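Local coordinates for protein gene product PA4716 (Pseudomonas aeruginosa, PDB 1U0K) that has no established function but belongs to the PhzF family and is probably an isomerase, perhaps an epimerase, at residues 5-9 / 85-89; 11-15 / 254-258; 18-22 / 217-221; 118-124 / 268-274; 228-232 / 243-247. All blocks are in the same frame, centred on the assembly; numbering follows the deposited sequence.

Contact 1 of 5, residues 5-9 / 85-89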
# COMPACT_ATOMS: atom_id res chain seq x y z
N ARG A 5 -1.82 -18.47 14.71
CA ARG A 5 -1.27 -17.12 14.71
C ARG A 5 -2.20 -16.26 13.89
O ARG A 5 -2.82 -16.72 12.93
CB ARG A 5 0.12 -17.08 14.09
CG ARG A 5 1.18 -17.93 14.79
CD ARG A 5 2.01 -18.79 13.83
NE ARG A 5 1.16 -19.59 12.93
CZ ARG A 5 1.29 -19.66 11.60
NH1 ARG A 5 2.24 -18.98 10.96
NH2 ARG A 5 0.46 -20.43 10.90
N ARG A 6 -2.32 -15.00 14.29
CA ARG A 6 -3.30 -14.11 13.71
C ARG A 6 -2.70 -12.74 13.51
O ARG A 6 -1.78 -12.34 14.22
CB ARG A 6 -4.49 -13.92 14.65
CG ARG A 6 -5.25 -15.18 14.99
CD ARG A 6 -6.13 -15.06 16.23
NE ARG A 6 -5.40 -14.61 17.41
CZ ARG A 6 -5.96 -14.37 18.60
NH1 ARG A 6 -7.26 -14.56 18.80
NH2 ARG A 6 -5.20 -13.96 19.61
N TYR A 7 -3.26 -12.02 12.56
CA TYR A 7 -3.16 -10.57 12.54
C TYR A 7 -4.56 -9.98 12.46
O TYR A 7 -5.55 -10.69 12.20
CB TYR A 7 -2.25 -10.07 11.42
CG TYR A 7 -2.80 -10.24 10.02
CD1 TYR A 7 -3.68 -9.32 9.49
CD2 TYR A 7 -2.44 -11.33 9.25
CE1 TYR A 7 -4.19 -9.48 8.20
CE2 TYR A 7 -2.93 -11.49 7.95
CZ TYR A 7 -3.81 -10.56 7.45
OH TYR A 7 -4.34 -10.71 6.18
N TRP A 8 -4.64 -8.69 12.72
CA TRP A 8 -5.91 -7.98 12.79
C TRP A 8 -5.83 -6.70 12.01
O TRP A 8 -4.83 -6.00 12.09
CB TRP A 8 -6.27 -7.66 14.23
CG TRP A 8 -6.22 -8.82 15.16
CD1 TRP A 8 -5.10 -9.47 15.62
CD2 TRP A 8 -7.34 -9.47 15.79
NE1 TRP A 8 -5.46 -10.48 16.48
CE2 TRP A 8 -6.83 -10.50 16.60
CE3 TRP A 8 -8.73 -9.27 15.74
CZ2 TRP A 8 -7.65 -11.33 17.36
CZ3 TRP A 8 -9.54 -10.10 16.49
CH2 TRP A 8 -9.00 -11.11 17.29
N GLN A 9 -6.89 -6.37 11.28
CA GLN A 9 -7.02 -5.12 10.56
C GLN A 9 -7.87 -4.17 11.38
O GLN A 9 -8.98 -4.50 11.76
CB GLN A 9 -7.67 -5.36 9.18
CG GLN A 9 -7.91 -4.11 8.36
CD GLN A 9 -6.64 -3.39 7.95
OE1 GLN A 9 -5.56 -3.99 7.91
NE2 GLN A 9 -6.77 -2.10 7.66
N LEU A 85 -6.80 -3.43 20.59
CA LEU A 85 -6.85 -4.86 20.34
C LEU A 85 -6.62 -5.63 21.63
O LEU A 85 -7.32 -6.60 21.89
CB LEU A 85 -5.85 -5.29 19.25
CG LEU A 85 -5.81 -6.80 19.05
CD1 LEU A 85 -7.15 -7.31 18.52
CD2 LEU A 85 -4.68 -7.22 18.17
N LEU A 86 -5.65 -5.20 22.45
CA LEU A 86 -5.39 -5.88 23.71
C LEU A 86 -6.62 -5.84 24.63
O LEU A 86 -6.89 -6.81 25.33
CB LEU A 86 -4.17 -5.29 24.40
CG LEU A 86 -2.85 -5.55 23.69
CD1 LEU A 86 -1.74 -4.73 24.33
CD2 LEU A 86 -2.46 -7.01 23.71
N HIS A 87 -7.35 -4.73 24.61
CA HIS A 87 -8.59 -4.59 25.38
C HIS A 87 -9.64 -5.56 24.85
O HIS A 87 -10.31 -6.26 25.62
CB HIS A 87 -9.09 -3.15 25.26
CG HIS A 87 -10.06 -2.71 26.32
ND1 HIS A 87 -11.04 -3.53 26.84
CD2 HIS A 87 -10.22 -1.51 26.91
CE1 HIS A 87 -11.74 -2.84 27.73
NE2 HIS A 87 -11.26 -1.62 27.79
N HIS A 88 -9.77 -5.65 23.53
CA HIS A 88 -10.68 -6.62 22.90
C HIS A 88 -10.38 -8.06 23.32
O HIS A 88 -11.29 -8.82 23.66
CB HIS A 88 -10.61 -6.47 21.38
CG HIS A 88 -11.37 -7.53 20.63
ND1 HIS A 88 -12.74 -7.63 20.67
CD2 HIS A 88 -10.93 -8.53 19.84
CE1 HIS A 88 -13.12 -8.65 19.92
NE2 HIS A 88 -12.04 -9.22 19.41
N LEU A 89 -9.10 -8.44 23.32
CA LEU A 89 -8.67 -9.79 23.67
C LEU A 89 -8.85 -10.10 25.16
O LEU A 89 -9.24 -11.20 25.51
CB LEU A 89 -7.22 -10.02 23.24
CG LEU A 89 -7.00 -10.00 21.73
CD1 LEU A 89 -5.50 -10.05 21.43
CD2 LEU A 89 -7.73 -11.13 21.04
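Trp8 does most of the work here; the axes of strand 6-9 and helix 85-89 come no closer than 11.6 Å. With chi1 in the m well, its indole meets Leu85 and, one helical turn on, Leu89. Leu85, in a t,p rotamer, lays both methyls against the indole: CD2 is 3.4 Å from Trp8 CD1, and CD1 makes a CH-pi contact 3.7 Å from the centroid of the five-membered ring. Leu89, m,t, brings CD2 to 3.7 Å from Trp8 CZ2 and 4.1 Å from Arg6 NH2. His88 meets the six-membered ring obliquely, NE2 lying 3.9 Å from Trp8 CZ3. Helix 78-90 is the one that the first lobe's sheet wraps in this diaminopimelate-epimerase-like fold. Asp27 accepts a hydrogen bond from Trp8 NE1 and forms a salt bridge with Arg6, so the polar ends of Trp8 and Arg6 are satisfied beside the helix and the contact itself holds by dispersion and CH-pi packing.

Contact 2 of 5, residues 11-15 / 254-258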
# COMPACT_ATOMS: atom_id res chain seq x y z
N ASP A 11 -8.81 0.23 12.19
CA ASP A 11 -8.69 1.64 11.82
C ASP A 11 -8.48 2.48 13.06
O ASP A 11 -9.21 2.34 14.04
CB ASP A 11 -9.95 2.11 11.12
CG ASP A 11 -10.08 1.55 9.75
OD1 ASP A 11 -9.04 1.33 9.07
OD2 ASP A 11 -11.19 1.28 9.26
N VAL A 12 -7.50 3.38 12.99
CA VAL A 12 -7.17 4.26 14.11
C VAL A 12 -7.53 5.71 13.73
O VAL A 12 -7.37 6.11 12.57
CB VAL A 12 -5.68 4.16 14.47
CG1 VAL A 12 -5.35 5.02 15.69
CG2 VAL A 12 -5.28 2.70 14.71
N PHE A 13 -7.99 6.47 14.72
CA PHE A 13 -8.59 7.79 14.51
C PHE A 13 -9.85 7.66 13.65
O PHE A 13 -10.05 8.39 12.67
CB PHE A 13 -7.60 8.78 13.91
CG PHE A 13 -6.33 8.94 14.71
CD1 PHE A 13 -5.10 8.62 14.16
CD2 PHE A 13 -6.36 9.43 16.01
CE1 PHE A 13 -3.93 8.77 14.88
CE2 PHE A 13 -5.19 9.58 16.74
CZ PHE A 13 -3.97 9.25 16.17
N ALA A 14 -10.71 6.73 14.05
CA ALA A 14 -11.85 6.28 13.27
C ALA A 14 -13.03 6.02 14.20
O ALA A 14 -12.98 5.14 15.07
CB ALA A 14 -11.49 4.99 12.50
N GLU A 15 -14.11 6.78 14.04
CA GLU A 15 -15.32 6.56 14.81
C GLU A 15 -16.25 5.56 14.13
O GLU A 15 -17.16 5.05 14.77
CB GLU A 15 -16.03 7.88 15.10
CG GLU A 15 -15.13 8.85 15.85
CD GLU A 15 -15.84 10.03 16.48
OE1 GLU A 15 -15.24 11.14 16.47
OE2 GLU A 15 -16.96 9.87 17.00
N ARG A 254 -10.08 10.74 3.59
CA ARG A 254 -10.19 10.07 4.88
C ARG A 254 -9.92 11.08 6.01
O ARG A 254 -8.97 10.93 6.78
CB ARG A 254 -9.21 8.89 4.96
CG ARG A 254 -9.73 7.65 4.22
CD ARG A 254 -8.73 6.53 4.08
NE ARG A 254 -8.81 5.57 5.19
CZ ARG A 254 -9.66 4.54 5.25
NH1 ARG A 254 -10.50 4.27 4.27
NH2 ARG A 254 -9.63 3.74 6.32
N PRO A 255 -10.78 12.09 6.11
CA PRO A 255 -10.61 13.12 7.14
C PRO A 255 -10.70 12.48 8.51
O PRO A 255 -11.58 11.66 8.77
CB PRO A 255 -11.79 14.07 6.89
CG PRO A 255 -12.79 13.26 6.17
CD PRO A 255 -11.99 12.33 5.30
N SER A 256 -9.75 12.84 9.37
CA SER A 256 -9.56 12.18 10.66
C SER A 256 -9.28 13.23 11.72
O SER A 256 -8.74 14.30 11.43
CB SER A 256 -8.40 11.19 10.60
OG SER A 256 -8.55 10.28 9.52
N ARG A 257 -9.62 12.89 12.96
CA ARG A 257 -9.43 13.76 14.10
C ARG A 257 -8.51 13.08 15.10
O ARG A 257 -8.74 11.93 15.49
CB ARG A 257 -10.77 14.07 14.76
CG ARG A 257 -11.73 14.82 13.87
CD ARG A 257 -13.07 15.12 14.51
NE ARG A 257 -13.95 13.95 14.52
CZ ARG A 257 -14.60 13.47 13.46
NH1 ARG A 257 -14.48 14.04 12.26
NH2 ARG A 257 -15.36 12.39 13.59
N LEU A 258 -7.47 13.79 15.50
CA LEU A 258 -6.49 13.30 16.45
C LEU A 258 -6.61 14.17 17.69
O LEU A 258 -6.42 15.39 17.61
CB LEU A 258 -5.07 13.40 15.86
CG LEU A 258 -4.78 12.66 14.54
CD1 LEU A 258 -5.22 13.46 13.31
CD2 LEU A 258 -3.30 12.33 14.44
O HOH W 1 -11.62 10.69 13.05
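Strand 6-12 gives out at Val12, and the chain turns at Phe13, whose phi/psi of 62°/50° lie in the left-handed helical region. Opposite it, 254-258 runs from a loop into the start of strand 256-262. The closest CA atoms, those of Phe13 and Ser256, are 5.9 Å apart. In the two-lobed diaminopimelate-epimerase-like fold of the PhzF family, this brings the end of a first-lobe strand against a strand that pairs in the second lobe with 244-248.

Phe13 has the most surface covered by the other segment. Leu258 sits over one face of its ring, with CG 3.7 Å from the centroid in a CH-pi contact and CD2 3.6 Å from Phe13 CZ. The side chain of Phe13 is about 9 Å from that of Glu48, the predicted active-site residue. Charged pairs flank this apolar centre. At the exposed end, Arg257 NH2 donates to Glu15 OE1 at 3.1 Å in a salt bridge. At the other, Asp11 OD1 and Arg254 NH2 form only a long one, at 3.7 Å; Arg254 is better held by its NE bond to Gly20 O and by a salt bridge to Glu43 of the second subunit. Ser256 OG turns back to Arg254 O, 2.8 Å away. Between the backbones lies one water, which donates to Phe13 O at 2.8 Å and accepts from Arg257 N at 3.0 Å.

Contact 3 of 5, residues 18-22 / 217-221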
# COMPACT_ATOMS: atom_id res chain seq x y z
N LEU A 18 -13.81 1.56 8.16
CA LEU A 18 -13.45 2.04 6.82
C LEU A 18 -13.27 3.55 6.74
O LEU A 18 -13.54 4.17 5.71
CB LEU A 18 -14.46 1.55 5.78
CG LEU A 18 -14.75 0.05 5.84
CD1 LEU A 18 -16.02 -0.30 5.08
CD2 LEU A 18 -13.59 -0.73 5.29
N THR A 19 -12.82 4.13 7.86
CA THR A 19 -12.37 5.52 7.91
C THR A 19 -11.06 5.57 8.69
O THR A 19 -10.60 4.55 9.20
CB THR A 19 -13.42 6.43 8.60
OG1 THR A 19 -13.55 6.07 9.99
CG2 THR A 19 -14.81 6.23 8.03
N GLY A 20 -10.46 6.75 8.79
CA GLY A 20 -9.24 6.90 9.56
C GLY A 20 -8.07 6.15 8.94
O GLY A 20 -8.04 5.90 7.74
N ASN A 21 -7.11 5.79 9.78
CA ASN A 21 -5.87 5.19 9.31
C ASN A 21 -5.82 3.68 9.53
O ASN A 21 -5.82 3.23 10.66
CB ASN A 21 -4.68 5.86 10.02
CG ASN A 21 -3.41 5.80 9.20
OD1 ASN A 21 -3.33 5.06 8.21
ND2 ASN A 21 -2.41 6.60 9.59
N GLY A 22 -5.74 2.90 8.45
CA GLY A 22 -5.68 1.46 8.55
C GLY A 22 -4.36 1.00 9.13
O GLY A 22 -3.30 1.59 8.89
N GLU A 217 0.75 9.33 0.92
CA GLU A 217 0.45 10.27 1.98
C GLU A 217 -0.14 9.51 3.15
O GLU A 217 -0.97 8.63 2.96
CB GLU A 217 -0.54 11.34 1.49
CG GLU A 217 -0.70 12.52 2.44
CD GLU A 217 -1.71 13.54 1.97
OE1 GLU A 217 -2.09 13.49 0.78
OE2 GLU A 217 -2.12 14.39 2.79
N ASP A 218 0.29 9.84 4.37
CA ASP A 218 -0.22 9.20 5.57
C ASP A 218 -1.52 9.88 5.96
O ASP A 218 -1.61 11.10 5.92
CB ASP A 218 0.81 9.31 6.70
CG ASP A 218 0.55 8.36 7.87
OD1 ASP A 218 -0.13 7.32 7.70
OD2 ASP A 218 1.03 8.57 9.01
N VAL A 219 -2.52 9.08 6.32
CA VAL A 219 -3.85 9.58 6.69
C VAL A 219 -3.81 10.38 8.00
O VAL A 219 -4.40 11.46 8.08
CB VAL A 219 -4.86 8.41 6.82
CG1 VAL A 219 -6.20 8.89 7.36
CG2 VAL A 219 -5.03 7.68 5.48
N ALA A 220 -3.14 9.85 9.01
CA ALA A 220 -3.16 10.45 10.35
C ALA A 220 -1.98 9.94 11.16
O ALA A 220 -1.94 8.76 11.53
CB ALA A 220 -4.47 10.13 11.05
N THR A 221 -1.03 10.83 11.47
CA THR A 221 0.29 10.46 11.96
C THR A 221 0.41 10.74 13.46
O THR A 221 0.67 11.87 13.87
CB THR A 221 1.36 11.25 11.18
OG1 THR A 221 1.13 11.10 9.77
CG2 THR A 221 2.75 10.70 11.39
O HOH W 2 -1.95 6.10 6.14
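Both amide hydrogens of Asn21 are spent on the loop 217-221: ND2 donates to Ala220 O at 2.9 Å and to Asp218 OD1 at 3.0 Å. The other half of the amide is used as well. A water donates to Asn21 OD1 and to Asp218 OD1, 2.7 Å from each, and accepts from Val219 N at 3.0 Å, so one side chain is tied to three successive residues of the loop. Asp218 is braced within its own segment, its OD2 accepting from Thr221 OG1 at 2.6 Å, just where helix 222-234 begins.

Around this polar core the packing is close. Val219 CB lies 3.8 Å from Asn21 CG, and Val219 CG1 is 3.5 Å from Gly20 O, a carbonyl that accepts a hydrogen bond from Arg254. Gly20 itself has a positive phi of 66°, which favours glycine. The contact joins the start of strand 21-26 to the loop that leads into helix 222-234, across the cleft that holds the active site in PhzF-like folds. The side chain of Asp218 is about 5 Å from that of Glu48, the predicted active-site residue. With a carboxylate and a bridging water engaged too, the loop is fixed to strand 21-26 mainly by polar bonds to one carboxamide, beside that site.

Contact 4 of 5, residues 118-124 / 268-274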
# COMPACT_ATOMS: atom_id res chain seq x y z
N PHE A 118 -13.40 1.27 20.39
CA PHE A 118 -12.61 1.68 21.54
C PHE A 118 -12.15 3.12 21.39
O PHE A 118 -12.17 3.69 20.30
CB PHE A 118 -11.37 0.78 21.69
CG PHE A 118 -11.71 -0.67 21.90
CD1 PHE A 118 -11.95 -1.50 20.81
CD2 PHE A 118 -11.84 -1.20 23.17
CE1 PHE A 118 -12.32 -2.83 21.00
CE2 PHE A 118 -12.19 -2.52 23.37
CZ PHE A 118 -12.43 -3.34 22.28
N TYR A 119 -11.78 3.72 22.51
CA TYR A 119 -11.01 4.95 22.54
C TYR A 119 -9.72 4.63 23.25
O TYR A 119 -9.74 4.08 24.35
CB TYR A 119 -11.75 6.08 23.28
CG TYR A 119 -11.05 7.40 23.13
CD1 TYR A 119 -11.29 8.21 22.03
CD2 TYR A 119 -10.13 7.83 24.07
CE1 TYR A 119 -10.64 9.42 21.88
CE2 TYR A 119 -9.46 9.03 23.92
CZ TYR A 119 -9.72 9.82 22.82
OH TYR A 119 -9.05 11.01 22.69
N ALA A 120 -8.60 4.98 22.64
CA ALA A 120 -7.29 4.73 23.20
C ALA A 120 -6.47 6.01 23.27
O ALA A 120 -6.60 6.89 22.41
CB ALA A 120 -6.56 3.68 22.38
N GLU A 121 -5.63 6.11 24.29
CA GLU A 121 -4.78 7.27 24.49
C GLU A 121 -3.41 6.85 24.97
O GLU A 121 -3.26 5.86 25.68
CB GLU A 121 -5.44 8.16 25.54
CG GLU A 121 -4.73 9.46 25.85
CD GLU A 121 -5.45 10.19 26.96
OE1 GLU A 121 -6.54 10.74 26.70
OE2 GLU A 121 -4.95 10.17 28.11
N MSE A 122 -2.40 7.62 24.58
CA MSE A 122 -1.03 7.34 24.97
C MSE A 122 -0.37 8.60 25.53
O MSE A 122 -0.73 9.71 25.15
CB MSE A 122 -0.24 6.83 23.77
CG MSE A 122 -0.01 7.87 22.69
SE MSE A 122 0.59 7.04 21.04
CE MSE A 122 2.29 6.84 21.44
N ASP A 123 0.60 8.39 26.42
CA ASP A 123 1.46 9.44 26.95
C ASP A 123 2.80 9.39 26.23
O ASP A 123 3.59 8.46 26.42
CB ASP A 123 1.64 9.26 28.46
CG ASP A 123 2.41 10.40 29.11
OD1 ASP A 123 2.64 11.45 28.47
OD2 ASP A 123 2.84 10.33 30.29
N GLN A 124 3.04 10.38 25.37
CA GLN A 124 4.27 10.44 24.60
C GLN A 124 5.44 11.12 25.32
O GLN A 124 6.55 11.19 24.79
CB GLN A 124 4.01 11.16 23.27
CG GLN A 124 2.96 10.45 22.41
CD GLN A 124 3.00 10.88 20.96
OE1 GLN A 124 3.63 11.87 20.61
NE2 GLN A 124 2.34 10.12 20.11
N VAL A 268 2.85 15.24 26.52
CA VAL A 268 1.81 15.34 25.50
C VAL A 268 1.10 14.00 25.39
O VAL A 268 1.74 12.96 25.33
CB VAL A 268 2.35 15.80 24.12
CG1 VAL A 268 3.59 15.00 23.70
CG2 VAL A 268 1.27 15.72 23.06
N ARG A 269 -0.22 14.04 25.39
CA ARG A 269 -1.00 12.83 25.24
C ARG A 269 -1.74 12.88 23.91
O ARG A 269 -2.28 13.92 23.53
CB ARG A 269 -1.95 12.67 26.41
CG ARG A 269 -1.25 12.24 27.70
CD ARG A 269 -2.14 12.25 28.94
NE ARG A 269 -1.54 11.52 30.05
CZ ARG A 269 -2.22 11.04 31.10
NH1 ARG A 269 -3.54 11.20 31.21
NH2 ARG A 269 -1.57 10.39 32.06
N VAL A 270 -1.74 11.76 23.20
CA VAL A 270 -2.43 11.66 21.91
C VAL A 270 -3.45 10.53 21.98
O VAL A 270 -3.14 9.45 22.47
CB VAL A 270 -1.43 11.40 20.77
CG1 VAL A 270 -2.15 11.34 19.42
CG2 VAL A 270 -0.31 12.46 20.74
N GLY A 271 -4.67 10.78 21.53
CA GLY A 271 -5.72 9.78 21.59
C GLY A 271 -6.64 9.79 20.38
O GLY A 271 -6.64 10.72 19.58
N GLY A 272 -7.43 8.73 20.26
CA GLY A 272 -8.38 8.61 19.19
C GLY A 272 -9.22 7.35 19.30
O GLY A 272 -8.90 6.44 20.06
N HIS A 273 -10.30 7.33 18.53
CA HIS A 273 -11.15 6.16 18.42
C HIS A 273 -10.51 5.09 17.52
O HIS A 273 -9.77 5.40 16.59
CB HIS A 273 -12.54 6.55 17.89
CG HIS A 273 -13.32 7.39 18.86
ND1 HIS A 273 -14.05 6.85 19.89
CD2 HIS A 273 -13.47 8.73 18.95
CE1 HIS A 273 -14.62 7.82 20.58
NE2 HIS A 273 -14.29 8.97 20.03
N VAL A 274 -10.80 3.83 17.83
CA VAL A 274 -10.26 2.69 17.12
C VAL A 274 -11.38 1.69 16.83
O VAL A 274 -12.17 1.38 17.71
CB VAL A 274 -9.15 1.99 17.93
CG1 VAL A 274 -8.60 0.80 17.14
CG2 VAL A 274 -8.04 2.98 18.30
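At Phe118 the segment starts with a hydrogen-bonded pair: its N reaches Val274 O at 3.0 Å and its O takes Val274 N at 2.8 Å. Tyr119, facing the other way, turns its ring edge onto the face of His273, centroids 4.9 Å apart, while its OH bonds to Asp259. Ala120 pairs with Gly272, N to O at 3.0 Å and O to N at 2.9 Å. Glu121 lies across from Gly271, where a CB would clash with Tyr119 OH. This antiparallel pairing of 117-129 with the long strand 267-282 belongs to the sheet that runs through both lobes of the PhzF-type fold. Glu121 OE2 makes a 3.6 Å salt bridge with Arg269 NH1, while OE1 pairs with Arg110, the stronger partner. Met122, a selenomethionine here, pairs with Val270, N to O at 2.9 Å and O to N at 3.0 Å, and packs on Leu79 of helix 78-90. Asp123 faces Arg269; Gln124 N donates to Val268 O at 2.9 Å, and its side-chain amide hydrogen-bonds to Thr162 and Gly222 O.

Contact 5 of 5, residues 228-232 / 243-247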
# COMPACT_ATOMS: atom_id res chain seq x y z
N VAL A 228 3.49 18.22 17.11
CA VAL A 228 2.67 19.32 16.63
C VAL A 228 1.97 19.99 17.81
O VAL A 228 1.97 21.22 17.92
CB VAL A 228 1.63 18.88 15.56
CG1 VAL A 228 0.55 19.93 15.35
CG2 VAL A 228 2.33 18.59 14.23
N ALA A 229 1.38 19.18 18.69
CA ALA A 229 0.67 19.69 19.85
C ALA A 229 1.61 20.49 20.74
O ALA A 229 1.24 21.57 21.20
CB ALA A 229 0.05 18.56 20.65
N ALA A 230 2.81 19.96 20.96
CA ALA A 230 3.81 20.61 21.82
C ALA A 230 4.28 21.92 21.20
O ALA A 230 4.53 22.89 21.93
CB ALA A 230 4.99 19.70 22.06
N TYR A 231 4.38 21.95 19.88
CA TYR A 231 4.78 23.14 19.13
C TYR A 231 3.74 24.25 19.28
O TYR A 231 4.08 25.39 19.60
CB TYR A 231 4.96 22.82 17.65
CG TYR A 231 5.35 24.00 16.78
CD1 TYR A 231 6.68 24.26 16.49
CD2 TYR A 231 4.39 24.85 16.26
CE1 TYR A 231 7.04 25.34 15.71
CE2 TYR A 231 4.74 25.94 15.48
CZ TYR A 231 6.06 26.18 15.21
OH TYR A 231 6.40 27.27 14.42
N LEU A 232 2.48 23.91 19.02
CA LEU A 232 1.40 24.88 19.10
C LEU A 232 1.31 25.49 20.50
O LEU A 232 1.15 26.69 20.64
CB LEU A 232 0.06 24.25 18.69
CG LEU A 232 -0.05 23.82 17.22
CD1 LEU A 232 -1.28 22.97 16.99
CD2 LEU A 232 -0.08 25.03 16.29
N PRO A 243 -8.07 20.08 26.05
CA PRO A 243 -8.20 19.17 24.91
C PRO A 243 -8.43 19.94 23.62
O PRO A 243 -9.29 20.82 23.57
CB PRO A 243 -9.44 18.33 25.26
CG PRO A 243 -10.24 19.17 26.20
CD PRO A 243 -9.26 20.04 26.92
N PHE A 244 -7.64 19.64 22.60
CA PHE A 244 -7.95 20.14 21.27
C PHE A 244 -7.68 19.07 20.23
O PHE A 244 -7.18 17.99 20.55
CB PHE A 244 -7.22 21.46 20.97
CG PHE A 244 -5.71 21.37 20.93
CD1 PHE A 244 -5.03 21.40 19.72
CD2 PHE A 244 -4.96 21.35 22.10
CE1 PHE A 244 -3.64 21.37 19.67
CE2 PHE A 244 -3.57 21.32 22.06
CZ PHE A 244 -2.92 21.33 20.84
N VAL A 245 -8.06 19.35 18.99
CA VAL A 245 -7.96 18.36 17.93
C VAL A 245 -7.09 18.85 16.78
O VAL A 245 -7.09 20.04 16.42
CB VAL A 245 -9.37 17.85 17.44
CG1 VAL A 245 -10.44 18.04 18.51
CG2 VAL A 245 -9.79 18.48 16.15
N LEU A 246 -6.30 17.93 16.25
CA LEU A 246 -5.59 18.11 15.00
C LEU A 246 -6.34 17.38 13.89
O LEU A 246 -7.03 16.39 14.14
CB LEU A 246 -4.17 17.58 15.10
CG LEU A 246 -3.29 18.13 16.21
CD1 LEU A 246 -1.89 17.54 16.09
CD2 LEU A 246 -3.24 19.67 16.18
N HIS A 247 -6.19 17.88 12.68
CA HIS A 247 -6.89 17.32 11.53
C HIS A 247 -5.86 16.82 10.54
O HIS A 247 -4.85 17.46 10.31
CB HIS A 247 -7.80 18.37 10.86
CG HIS A 247 -8.69 19.08 11.83
ND1 HIS A 247 -9.83 18.50 12.36
CD2 HIS A 247 -8.61 20.31 12.38
CE1 HIS A 247 -10.40 19.35 13.19
NE2 HIS A 247 -9.68 20.45 13.23
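Leu246 and Phe244, two residues apart on strand 244-247 and so on the same side of it, give up the most surface to the helix. Leu246 is the more covered of the pair. Its CD1 comes to 3.5 Å from Val228 CG1, the tightest approach here, and its CD2 lies 3.9 Å from Leu232 CD1, so the side chain meets residues one helical turn apart. Phe244, with chi1 in the p well, packs next to Leu246 against the same helix: its CE1 is 3.9 Å from Leu232 CD1 and its CZ 4.1 Å from Ala229 CB. Leu232 CD1 thus touches both strand residues. Ala229 comes next in buried area, and it and Leu246 have the nearest CA atoms, 8.1 Å apart.

The axes of helix 228-232 and strand 244-247 approach to 10.4 Å, their directions 120° apart. Helix 222-234 leads through a short connection into strand 244-248, which folds back over it and pairs antiparallel with 256-262; Val260 of that neighbour touches Ala229, Phe244 and Leu246. This is the second lobe of the diaminopimelate-epimerase-like fold, with its helix enclosed by strands, and Leu168 of strand 166-170 also packs on Val228. Every contact across the two segments is between aliphatic or aromatic carbons or, in one case, a long approach to a backbone nitrogen, so the helix is seated on the strand by hydrophobic burial.

Overall arrangement
Contacts 1 and 5, centres about 29 Å apart on opposite sides of the chain's centre, each set a lobe's helix against a strand. Contact 4 lies between, touching contact 1 through Phe118 on His87 and His88, and contact 5 through Val268 on Ala229. Contacts 2 and 3, centres about 6 Å apart, bridge the lobes near Glu48, the predicted active-site residue; probable hydrogen bonds from Arg254 NE to Gly20 O (2.7 Å) and Asn21 N to Val12 O (2.8 Å) link them. Further probable hydrogen bonds join contact 2 to contact 4, Ala14 N to His273 O at 3.0 Å, and to contact 5, Leu246 N to Leu258 O at 2.9 Å. Contacts 1, 2 and 3 reach the second subunit.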